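Local coordinates for dihydroneopterin aldolase (Burkholderia thailandensis, PDB 3V9O), which belongs to the dihydroneopterin aldolase family and, in this four-chain assembly, holds guanine in a pocket formed between two subunits, at residues V111-S117 with V132-K138; M34-A38 with I91-L97; Q47-I51 with T118-D122. All blocks are in the same frame, centred on the assembly; numbering follows the deposited sequence.

Interaction 1 (V111-S117 with V132-K138); sequences VRAVRVS and VEVFRIK. With EDO (1,2-ethanediol), chain B.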
loop_
_atom_site.group_PDB
_atom_site.type_symbol
_atom_site.label_atom_id
_atom_site.label_comp_id
_atom_site.label_asym_id
_atom_site.label_seq_id
_atom_site.Cartn_x
_atom_site.Cartn_y
_atom_site.Cartn_z
ATOM N N VAL A 111 22.873 6.972 -3.313
ATOM C CA VAL A 111 21.770 6.154 -2.830
ATOM C C VAL A 111 21.802 6.151 -1.295
ATOM O O VAL A 111 22.813 5.739 -0.667
ATOM C CB VAL A 111 21.867 4.756 -3.421
ATOM C CG1 VAL A 111 20.833 3.817 -2.796
ATOM C CG2 VAL A 111 21.649 4.821 -4.982
ATOM N N ARG A 112 20.712 6.586 -0.670
ATOM C CA ARG A 112 20.523 6.600 0.777
ATOM C C ARG A 112 19.932 5.290 1.265
ATOM O O ARG A 112 20.232 4.823 2.354
ATOM C CB ARG A 112 19.575 7.727 1.114
ATOM C CG ARG A 112 18.970 7.765 2.521
ATOM C CD ARG A 112 19.974 8.322 3.505
ATOM N NE ARG A 112 20.635 9.575 3.094
ATOM C CZ ARG A 112 20.101 10.801 3.208
ATOM N NH1 ARG A 112 18.881 10.966 3.728
ATOM N NH2 ARG A 112 20.806 11.869 2.815
ATOM N N ALA A 113 19.017 4.684 0.475
ATOM C CA ALA A 113 18.319 3.468 0.908
ATOM C C ALA A 113 17.779 2.715 -0.284
ATOM O O ALA A 113 17.591 3.350 -1.360
ATOM C CB ALA A 113 17.156 3.788 1.845
ATOM N N VAL A 114 17.510 1.438 -0.102
ATOM C CA VAL A 114 16.871 0.675 -1.165
ATOM C C VAL A 114 15.896 -0.335 -0.577
ATOM O O VAL A 114 16.122 -0.895 0.516
ATOM C CB VAL A 114 17.941 0.068 -2.085
ATOM C CG1 VAL A 114 18.792 -0.910 -1.335
ATOM C CG2 VAL A 114 17.270 -0.597 -3.325
ATOM N N ARG A 115 14.779 -0.541 -1.278
ATOM C CA ARG A 115 13.831 -1.604 -0.942
ATOM C C ARG A 115 13.879 -2.523 -2.176
ATOM O O ARG A 115 13.706 -2.014 -3.318
ATOM C CB ARG A 115 12.418 -1.089 -0.712
ATOM C CG ARG A 115 11.455 -2.259 -0.258
ATOM C CD ARG A 115 10.007 -1.778 -0.093
ATOM N NE ARG A 115 9.430 -1.448 -1.420
ATOM C CZ ARG A 115 8.869 -2.316 -2.304
ATOM N NH1 ARG A 115 8.774 -3.636 -2.082
ATOM N NH2 ARG A 115 8.398 -1.840 -3.463
ATOM N N VAL A 116 14.048 -3.823 -2.008
ATOM C CA VAL A 116 13.999 -4.799 -3.102
ATOM C C VAL A 116 13.130 -5.957 -2.666
ATOM O O VAL A 116 13.232 -6.444 -1.545
ATOM C CB VAL A 116 15.357 -5.387 -3.412
ATOM C CG1 VAL A 116 15.243 -6.368 -4.621
ATOM C CG2 VAL A 116 16.366 -4.279 -3.701
ATOM N N SER A 117 12.200 -6.347 -3.536
ATOM C CA SER A 117 11.459 -7.596 -3.357
ATOM C C SER A 117 11.655 -8.458 -4.596
ATOM O O SER A 117 11.696 -7.972 -5.744
ATOM C CB SER A 117 9.961 -7.400 -3.040
ATOM O OG SER A 117 9.285 -6.815 -4.144
ATOM N N VAL A 132 10.203 -12.462 -1.055
ATOM C CA VAL A 132 11.155 -11.985 -0.049
ATOM C C VAL A 132 11.414 -10.502 -0.263
ATOM O O VAL A 132 11.599 -10.081 -1.429
ATOM C CB VAL A 132 12.498 -12.761 -0.142
ATOM C CG1 VAL A 132 13.582 -12.144 0.830
ATOM C CG2 VAL A 132 12.216 -14.268 0.098
ATOM N N GLU A 133 11.479 -9.721 0.808
ATOM C CA GLU A 133 11.746 -8.272 0.669
ATOM C C GLU A 133 12.753 -7.853 1.708
ATOM O O GLU A 133 12.708 -8.291 2.876
ATOM C CB GLU A 133 10.449 -7.508 0.855
ATOM C CG GLU A 133 10.635 -5.953 0.784
ATOM C CD GLU A 133 9.358 -5.270 1.061
ATOM O OE1 GLU A 133 9.000 -5.221 2.232
ATOM O OE2 GLU A 133 8.670 -4.864 0.099
ATOM N N VAL A 134 13.657 -6.964 1.292
ATOM C CA VAL A 134 14.542 -6.272 2.221
ATOM C C VAL A 134 14.446 -4.773 2.058
ATOM O O VAL A 134 14.102 -4.289 0.959
ATOM C CB VAL A 134 16.010 -6.652 2.098
ATOM C CG1 VAL A 134 16.161 -8.185 2.351
ATOM C CG2 VAL A 134 16.585 -6.313 0.778
ATOM N N PHE A 135 14.751 -4.030 3.095
ATOM C CA PHE A 135 14.770 -2.550 3.068
ATOM C C PHE A 135 15.972 -2.132 3.884
ATOM O O PHE A 135 16.013 -2.362 5.096
ATOM C CB PHE A 135 13.456 -2.001 3.671
ATOM C CG PHE A 135 13.044 -0.595 3.213
ATOM C CD1 PHE A 135 13.962 0.359 2.852
ATOM C CD2 PHE A 135 11.686 -0.262 3.135
ATOM C CE1 PHE A 135 13.554 1.693 2.524
ATOM C CE2 PHE A 135 11.257 1.034 2.735
ATOM C CZ PHE A 135 12.213 2.002 2.423
ATOM N N ARG A 136 16.948 -1.599 3.204
ATOM C CA ARG A 136 18.232 -1.233 3.793
ATOM C C ARG A 136 18.437 0.274 3.712
ATOM O O ARG A 136 18.326 0.858 2.639
ATOM C CB ARG A 136 19.361 -1.934 3.029
ATOM C CG ARG A 136 19.427 -3.481 3.168
ATOM C CD ARG A 136 19.777 -3.937 4.594
ATOM N NE ARG A 136 18.566 -3.952 5.398
ATOM C CZ ARG A 136 18.496 -3.785 6.716
ATOM N NH1 ARG A 136 19.587 -3.588 7.450
ATOM N NH2 ARG A 136 17.309 -3.808 7.293
ATOM N N ILE A 137 18.783 0.894 4.834
ATOM C CA ILE A 137 19.049 2.334 4.864
ATOM C C ILE A 137 20.454 2.561 5.329
ATOM O O ILE A 137 20.882 1.977 6.337
ATOM C CB ILE A 137 18.060 3.085 5.816
ATOM C CG1 ILE A 137 16.598 2.843 5.368
ATOM C CG2 ILE A 137 18.412 4.558 5.881
ATOM C CD1 ILE A 137 15.575 3.624 6.202
ATOM N N LYS A 138 21.208 3.416 4.639
ATOM C CA LYS A 138 22.536 3.737 5.138
ATOM C C LYS A 138 22.501 4.573 6.427
ATOM O O LYS A 138 21.709 5.507 6.526
ATOM C CB LYS A 138 23.285 4.541 4.089
ATOM C CG LYS A 138 23.593 3.721 2.913
ATOM C CD LYS A 138 24.497 4.507 1.974
ATOM C CE LYS A 138 24.665 3.624 0.728
ATOM N NZ LYS A 138 25.209 4.359 -0.388
HETATM C C1 EDO B . 23.977 10.479 0.288
HETATM O O1 EDO B . 23.520 11.357 1.335
HETATM C C2 EDO B . 23.302 9.124 0.458
HETATM O O2 EDO B . 23.272 8.657 1.830
#
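These are the two strands of a beta hairpin, antiparallel at 175° with axes 4.7 Å apart. Backbone hydrogen bonds join them at the Val114–Arg136 and Val116–Val134 pairs: Val114 N to Arg136 O and Arg136 N to Val114 O are each 2.9 Å, and Val116 N reaches Val134 O at 3.0 Å.

Relief on the face bearing Ala113, Arg115, Phe135 and Ile137 is set by the contrast between one small residue and its bulky neighbours. Ile137, directly across, and the edge of the Phe135 ring, diagonal to it, both lean on Ala113 (Ala113 CB to Ile137 CG1, 3.7 Å; Ala113 CB to Phe135 CE1, 4.2 Å). The ring's face lies over Arg115, whose CB sits 4.0 Å from the centroid in a CH-pi contact, and the same ring meets Phe56 on strand 47-58. The opposite face carries Val114, Val116, Val134 and Arg136; helix 94-106 packs on it through Leu106 and Asp99, while the Arg136 guanidinium runs out to Ala20 of the second subunit.

At the start of the strand, Arg112 and Ala113 both face Phe56 in a classic beta bulge. Across from it, Lys138 donates from N to Arg112 O at 2.9 Å and from NZ to Val111 O at 2.8 Å. Beyond Phe135, the Arg115 side chain also pairs with Asp54, while its NH1 closes a salt bridge to Glu133 OE2 at 2.5 Å.

Interaction 2 (M34-A38 with I91-L97); sequences MNIGA and IHLQETL. With GUN (guanine), chain G; SO4 (sulfate ion), chain H.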
loop_
_atom_site.group_PDB
_atom_site.type_symbol
_atom_site.label_atom_id
_atom_site.label_comp_id
_atom_site.label_asym_id
_atom_site.label_seq_id
_atom_site.Cartn_x
_atom_site.Cartn_y
_atom_site.Cartn_z
ATOM N N MET A 34 14.573 -17.121 -15.154
ATOM C CA MET A 34 15.901 -17.578 -14.761
ATOM C C MET A 34 15.780 -18.943 -14.104
ATOM O O MET A 34 14.678 -19.390 -13.689
ATOM C CB MET A 34 16.545 -16.564 -13.799
ATOM C CG MET A 34 15.723 -16.466 -12.512
ATOM S SD MET A 34 16.312 -15.205 -11.357
ATOM C CE MET A 34 17.787 -15.743 -10.973
ATOM N N ASN A 35 16.916 -19.635 -13.975
ATOM C CA ASN A 35 16.944 -20.851 -13.190
ATOM C C ASN A 35 17.085 -20.440 -11.729
ATOM O O ASN A 35 17.949 -19.639 -11.396
ATOM C CB ASN A 35 18.101 -21.721 -13.679
ATOM C CG ASN A 35 17.817 -22.287 -15.053
ATOM O OD1 ASN A 35 16.768 -22.885 -15.279
ATOM N ND2 ASN A 35 18.719 -22.031 -15.997
ATOM N N ILE A 36 16.140 -20.879 -10.903
ATOM C CA ILE A 36 16.127 -20.511 -9.497
ATOM C C ILE A 36 15.340 -21.588 -8.789
ATOM O O ILE A 36 14.375 -22.138 -9.343
ATOM C CB ILE A 36 15.496 -19.166 -9.261
ATOM C CG1 ILE A 36 15.619 -18.765 -7.783
ATOM C CG2 ILE A 36 14.016 -19.117 -9.764
ATOM C CD1 ILE A 36 15.301 -17.286 -7.575
ATOM N N GLY A 37 15.788 -22.006 -7.622
ATOM C CA GLY A 37 15.075 -23.058 -6.948
ATOM C C GLY A 37 16.009 -23.713 -5.998
ATOM O O GLY A 37 17.152 -24.039 -6.396
ATOM N N ALA A 38 15.523 -23.904 -4.763
ATOM C CA ALA A 38 16.208 -24.674 -3.720
ATOM C C ALA A 38 15.980 -26.172 -3.891
ATOM O O ALA A 38 16.716 -26.842 -4.609
ATOM C CB ALA A 38 15.736 -24.247 -2.347
ATOM N N ILE A 91 21.816 -19.236 -8.915
ATOM C CA ILE A 91 21.005 -18.776 -7.783
ATOM C C ILE A 91 19.962 -19.860 -7.422
ATOM O O ILE A 91 19.145 -20.273 -8.264
ATOM C CB ILE A 91 20.393 -17.419 -8.191
ATOM C CG1 ILE A 91 21.545 -16.429 -8.444
ATOM C CG2 ILE A 91 19.426 -16.857 -7.141
ATOM C CD1 ILE A 91 21.217 -15.277 -9.436
ATOM N N HIS A 92 19.994 -20.328 -6.169
ATOM C CA HIS A 92 18.996 -21.230 -5.585
ATOM C C HIS A 92 17.867 -20.574 -4.739
ATOM O O HIS A 92 16.679 -20.882 -4.912
ATOM C CB HIS A 92 19.702 -22.265 -4.746
ATOM C CG HIS A 92 20.697 -23.050 -5.535
ATOM N ND1 HIS A 92 20.401 -24.279 -6.078
ATOM C CD2 HIS A 92 21.948 -22.738 -5.951
ATOM C CE1 HIS A 92 21.459 -24.722 -6.743
ATOM N NE2 HIS A 92 22.410 -23.805 -6.683
ATOM N N LEU A 93 18.236 -19.659 -3.849
ATOM C CA LEU A 93 17.272 -19.013 -2.958
ATOM C C LEU A 93 16.892 -17.628 -3.415
ATOM O O LEU A 93 17.729 -16.858 -3.936
ATOM C CB LEU A 93 17.908 -18.875 -1.556
ATOM C CG LEU A 93 18.353 -20.128 -0.870
ATOM C CD1 LEU A 93 19.016 -19.768 0.458
ATOM C CD2 LEU A 93 17.130 -20.964 -0.663
ATOM N N GLN A 94 15.644 -17.227 -3.164
ATOM C CA GLN A 94 15.220 -15.852 -3.407
ATOM C C GLN A 94 16.061 -14.881 -2.583
ATOM O O GLN A 94 16.403 -13.816 -3.101
ATOM C CB GLN A 94 13.739 -15.649 -3.067
ATOM C CG GLN A 94 12.803 -16.381 -4.048
ATOM C CD GLN A 94 11.418 -15.755 -4.056
ATOM O OE1 GLN A 94 11.255 -14.552 -4.180
ATOM N NE2 GLN A 94 10.366 -16.579 -3.926
ATOM N N GLU A 95 16.412 -15.210 -1.345
ATOM C CA GLU A 95 17.248 -14.328 -0.529
ATOM C C GLU A 95 18.560 -14.024 -1.220
ATOM O O GLU A 95 19.016 -12.890 -1.165
ATOM C CB GLU A 95 17.571 -14.953 0.822
ATOM C CG GLU A 95 16.390 -14.961 1.823
ATOM C CD GLU A 95 15.389 -16.107 1.636
ATOM O OE1 GLU A 95 15.358 -16.823 0.607
ATOM O OE2 GLU A 95 14.598 -16.303 2.572
ATOM N N THR A 96 19.150 -15.014 -1.872
ATOM C CA THR A 96 20.440 -14.771 -2.554
ATOM C C THR A 96 20.290 -13.693 -3.627
ATOM O O THR A 96 21.089 -12.758 -3.688
ATOM C CB THR A 96 20.946 -16.044 -3.116
ATOM O OG1 THR A 96 21.191 -16.951 -2.024
ATOM C CG2 THR A 96 22.236 -15.849 -3.882
ATOM N N LEU A 97 19.233 -13.748 -4.416
ATOM C CA LEU A 97 19.021 -12.765 -5.468
ATOM C C LEU A 97 18.627 -11.439 -4.874
ATOM O O LEU A 97 19.182 -10.400 -5.292
ATOM C CB LEU A 97 17.913 -13.302 -6.390
ATOM C CG LEU A 97 17.531 -12.333 -7.523
ATOM C CD1 LEU A 97 18.664 -12.045 -8.449
ATOM C CD2 LEU A 97 16.293 -12.895 -8.334
HETATM N N9 GUN G . 11.590 -22.521 0.229
HETATM C C8 GUN G . 11.806 -22.916 -1.084
HETATM N N7 GUN G . 12.556 -21.974 -1.820
HETATM C C5 GUN G . 12.844 -21.021 -0.862
HETATM C C6 GUN G . 13.590 -19.753 -0.957
HETATM O O6 GUN G . 14.150 -19.328 -1.980
HETATM N N1 GUN G . 13.673 -19.005 0.217
HETATM C C2 GUN G . 13.019 -19.370 1.393
HETATM N N2 GUN G . 13.077 -18.540 2.487
HETATM N N3 GUN G . 12.304 -20.572 1.495
HETATM C C4 GUN G . 12.251 -21.325 0.340
HETATM S S SO4 H . 22.419 -21.075 -14.886
HETATM O O1 SO4 H . 22.766 -22.425 -15.339
HETATM O O2 SO4 H . 23.558 -20.178 -15.087
HETATM O O3 SO4 H . 21.277 -20.605 -15.676
HETATM O O4 SO4 H . 22.084 -21.083 -13.456
HETATM O O HOH W 1 20.491 -18.784 -11.621
#
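Few direct polar links hold the loop 34-38 to the start of helix 94-106, and those are weak: Gly37 N donates to His92 O at 3.1 Å, and His92 ND1 to Gly37 O at 3.3 Å. Asn35 O and Ile91 N instead share a water, which donates to Asn35 O (2.7 Å) and accepts from Ile91 N (3.0 Å). Asp67 of the second subunit takes the amides of His92 and Leu93.

Apolar contacts do much of the joining: Ile36 CD1 lies 4.2 Å from Ile91 CG2, Met34 CE 3.8 Å from Ile91 CD1, Met34 SD 3.8 Å from Leu97 CD2, and Ala38 CB 3.9 Å from Leu93 CD2.

Leu93 is the N-cap, so Gln94 N is available to guanine O6 at 2.8 Å. Glu95 accepts from the two neighbouring guanine donors, N1 to OE1 (2.8 Å) and N2 to OE2 (2.7 Å). Such complementarity is consistent with a pocket suited to this edge of the base, completed by Val73, Asp74 and Tyr75 of the second subunit.

Interaction 3 (Q47-I51 with T118-D122); sequences QRVVI and TEKPD. With EDO (1,2-ethanediol), chain E.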
loop_
_atom_site.group_PDB
_atom_site.type_symbol
_atom_site.label_atom_id
_atom_site.label_comp_id
_atom_site.label_asym_id
_atom_site.label_seq_id
_atom_site.Cartn_x
_atom_site.Cartn_y
_atom_site.Cartn_z
ATOM N N GLN A 47 12.161 -20.347 -14.463
ATOM C CA GLN A 47 10.968 -19.874 -13.770
ATOM C C GLN A 47 10.841 -18.374 -13.942
ATOM O O GLN A 47 11.812 -17.639 -14.136
ATOM C CB GLN A 47 11.072 -20.221 -12.275
ATOM C CG GLN A 47 11.180 -21.711 -12.005
ATOM C CD GLN A 47 9.975 -22.513 -12.521
ATOM O OE1 GLN A 47 8.815 -22.168 -12.257
ATOM N NE2 GLN A 47 10.247 -23.588 -13.247
ATOM N N ARG A 48 9.618 -17.858 -13.844
ATOM C CA ARG A 48 9.394 -16.409 -13.861
ATOM C C ARG A 48 9.572 -15.852 -12.466
ATOM O O ARG A 48 9.019 -16.389 -11.504
ATOM C CB ARG A 48 7.963 -16.111 -14.349
ATOM C CG ARG A 48 7.751 -14.651 -14.799
ATOM C CD ARG A 48 6.502 -14.580 -15.713
ATOM N NE ARG A 48 5.264 -14.710 -14.930
ATOM C CZ ARG A 48 4.610 -13.700 -14.369
ATOM N NH1 ARG A 48 3.494 -13.937 -13.680
ATOM N NH2 ARG A 48 5.079 -12.463 -14.471
ATOM N N VAL A 49 10.352 -14.781 -12.348
ATOM C CA VAL A 49 10.576 -14.084 -11.068
ATOM C C VAL A 49 10.196 -12.648 -11.296
ATOM O O VAL A 49 10.578 -12.040 -12.327
ATOM C CB VAL A 49 12.054 -14.219 -10.617
ATOM C CG1 VAL A 49 12.287 -13.434 -9.289
ATOM C CG2 VAL A 49 12.439 -15.691 -10.436
ATOM N N VAL A 50 9.426 -12.043 -10.365
ATOM C CA VAL A 50 8.987 -10.634 -10.514
ATOM C C VAL A 50 9.680 -9.820 -9.415
ATOM O O VAL A 50 9.652 -10.202 -8.202
ATOM C CB VAL A 50 7.471 -10.539 -10.416
ATOM C CG1 VAL A 50 7.021 -9.077 -10.443
ATOM C CG2 VAL A 50 6.800 -11.337 -11.580
ATOM N N ILE A 51 10.305 -8.726 -9.830
ATOM C CA ILE A 51 11.202 -7.936 -8.952
ATOM C C ILE A 51 10.681 -6.514 -8.859
ATOM O O ILE A 51 10.290 -5.921 -9.869
ATOM C CB ILE A 51 12.612 -7.960 -9.531
ATOM C CG1 ILE A 51 13.072 -9.414 -9.524
ATOM C CG2 ILE A 51 13.562 -7.094 -8.635
ATOM C CD1 ILE A 51 14.250 -9.713 -10.323
ATOM N N THR A 118 11.730 -9.750 -4.353
ATOM C CA THR A 118 11.606 -10.771 -5.407
ATOM C C THR A 118 10.420 -11.646 -5.076
ATOM O O THR A 118 10.070 -11.799 -3.903
ATOM C CB THR A 118 12.893 -11.661 -5.536
ATOM O OG1 THR A 118 13.088 -12.347 -4.290
ATOM C CG2 THR A 118 14.163 -10.764 -5.785
ATOM N N GLU A 119 9.768 -12.201 -6.110
ATOM C CA GLU A 119 8.679 -13.151 -5.832
ATOM C C GLU A 119 8.575 -14.091 -6.987
ATOM O O GLU A 119 8.927 -13.813 -8.130
ATOM C CB GLU A 119 7.373 -12.395 -5.541
ATOM C CG GLU A 119 6.808 -11.684 -6.785
ATOM C CD GLU A 119 5.723 -10.688 -6.492
ATOM O OE1 GLU A 119 5.824 -9.986 -5.477
ATOM O OE2 GLU A 119 4.832 -10.506 -7.359
ATOM N N LYS A 120 8.011 -15.272 -6.658
ATOM C CA LYS A 120 7.720 -16.303 -7.642
ATOM C C LYS A 120 6.230 -16.449 -7.786
ATOM O O LYS A 120 5.545 -17.042 -6.909
ATOM C CB LYS A 120 8.283 -17.649 -7.160
ATOM C CG LYS A 120 9.743 -17.753 -7.322
ATOM C CD LYS A 120 10.188 -19.162 -6.742
ATOM C CE LYS A 120 11.600 -19.317 -6.665
ATOM N NZ LYS A 120 11.871 -20.820 -6.354
ATOM N N PRO A 121 5.674 -15.953 -8.891
ATOM C CA PRO A 121 4.217 -16.121 -9.105
ATOM C C PRO A 121 3.790 -17.560 -9.215
ATOM O O PRO A 121 2.591 -17.817 -8.951
ATOM C CB PRO A 121 3.928 -15.379 -10.415
ATOM C CG PRO A 121 5.341 -15.268 -11.095
ATOM C CD PRO A 121 6.294 -15.137 -9.959
ATOM N N ASP A 122 4.680 -18.450 -9.625
ATOM C CA ASP A 122 4.262 -19.856 -9.896
ATOM C C ASP A 122 4.715 -20.796 -8.813
ATOM O O ASP A 122 4.628 -22.043 -9.061
ATOM C CB ASP A 122 4.735 -20.316 -11.269
ATOM C CG ASP A 122 4.274 -19.387 -12.348
ATOM O OD1 ASP A 122 3.106 -18.952 -12.297
ATOM O OD2 ASP A 122 5.093 -19.025 -13.203
HETATM C C1 EDO E . 3.266 -9.529 -11.327
HETATM O O1 EDO E . 3.013 -10.878 -11.764
HETATM C C2 EDO E . 3.554 -8.617 -12.530
HETATM O O2 EDO E . 4.208 -9.288 -13.627
HETATM O O HOH W 2 7.577 -19.767 -13.215
HETATM O O HOH W 3 7.517 -18.325 -10.303
HETATM O O HOH W 4 4.057 -17.281 -14.993
HETATM O O HOH W 5 8.449 -8.473 -6.268
#
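Two backbone hydrogen bonds set the pairing of strands 47-58 and 113-120: Val50 N to Glu119 O and Glu119 N to Val50 O, each 2.9 Å. The Glu119 carboxylate looks elsewhere, to Arg28 and Tyr26 of the second subunit.

Past Glu119 the chain turns at Pro121, and water takes over. One molecule links Arg48 O (2.7 Å) to Asp122 N (2.9 Å). A second water lies 2.6 Å from Asp122 OD2 and accepts from Arg48 N. A third accepts from Arg48 NE at 2.8 Å and also donates to Asp122 OD2.

The Arg48 guanidinium, salt-bridged to Glu31, lays a face over Pro121, with NH1 3.4 Å from CG. Outward from the bonds, Val50 CG2 packs on Pro121 CD at 4.2 Å, and on the other face Ile51 CG1 meets Thr118 CG2 at 4.1 Å.

The short segments run antiparallel at 146°. They belong to the inner strands of a four-stranded antiparallel sheet with helices 76-87 and 94-106 packed against it, the architecture of this family's tunnelling fold (T-fold).

How the interactions relate
Along the chain the segments come as 34-38, 47-51, 91-97, 111-117, 118-122 and 132-138, so interaction 3 crosses both others, while interaction 2 closes before interaction 1 opens. Interactions 1 and 3, with centres about 18 Å apart, share strand 113-120 and bind three neighbouring strands into one sheet. Interaction 2 lies about 10 Å from interaction 3 and 19 Å from interaction 1, and sets the start of helix 94-106 against that sheet: Gln94 OE1 meets Thr118 OG1 at 2.9 Å, and Gln94 CB packs on Val132 CG2 at 3.8 Å. Val132 and Glu133 pair with a strand of the second subunit, whose Val73, Asp74 and Tyr75 bond the guanine, so sheet and pocket both continue into it.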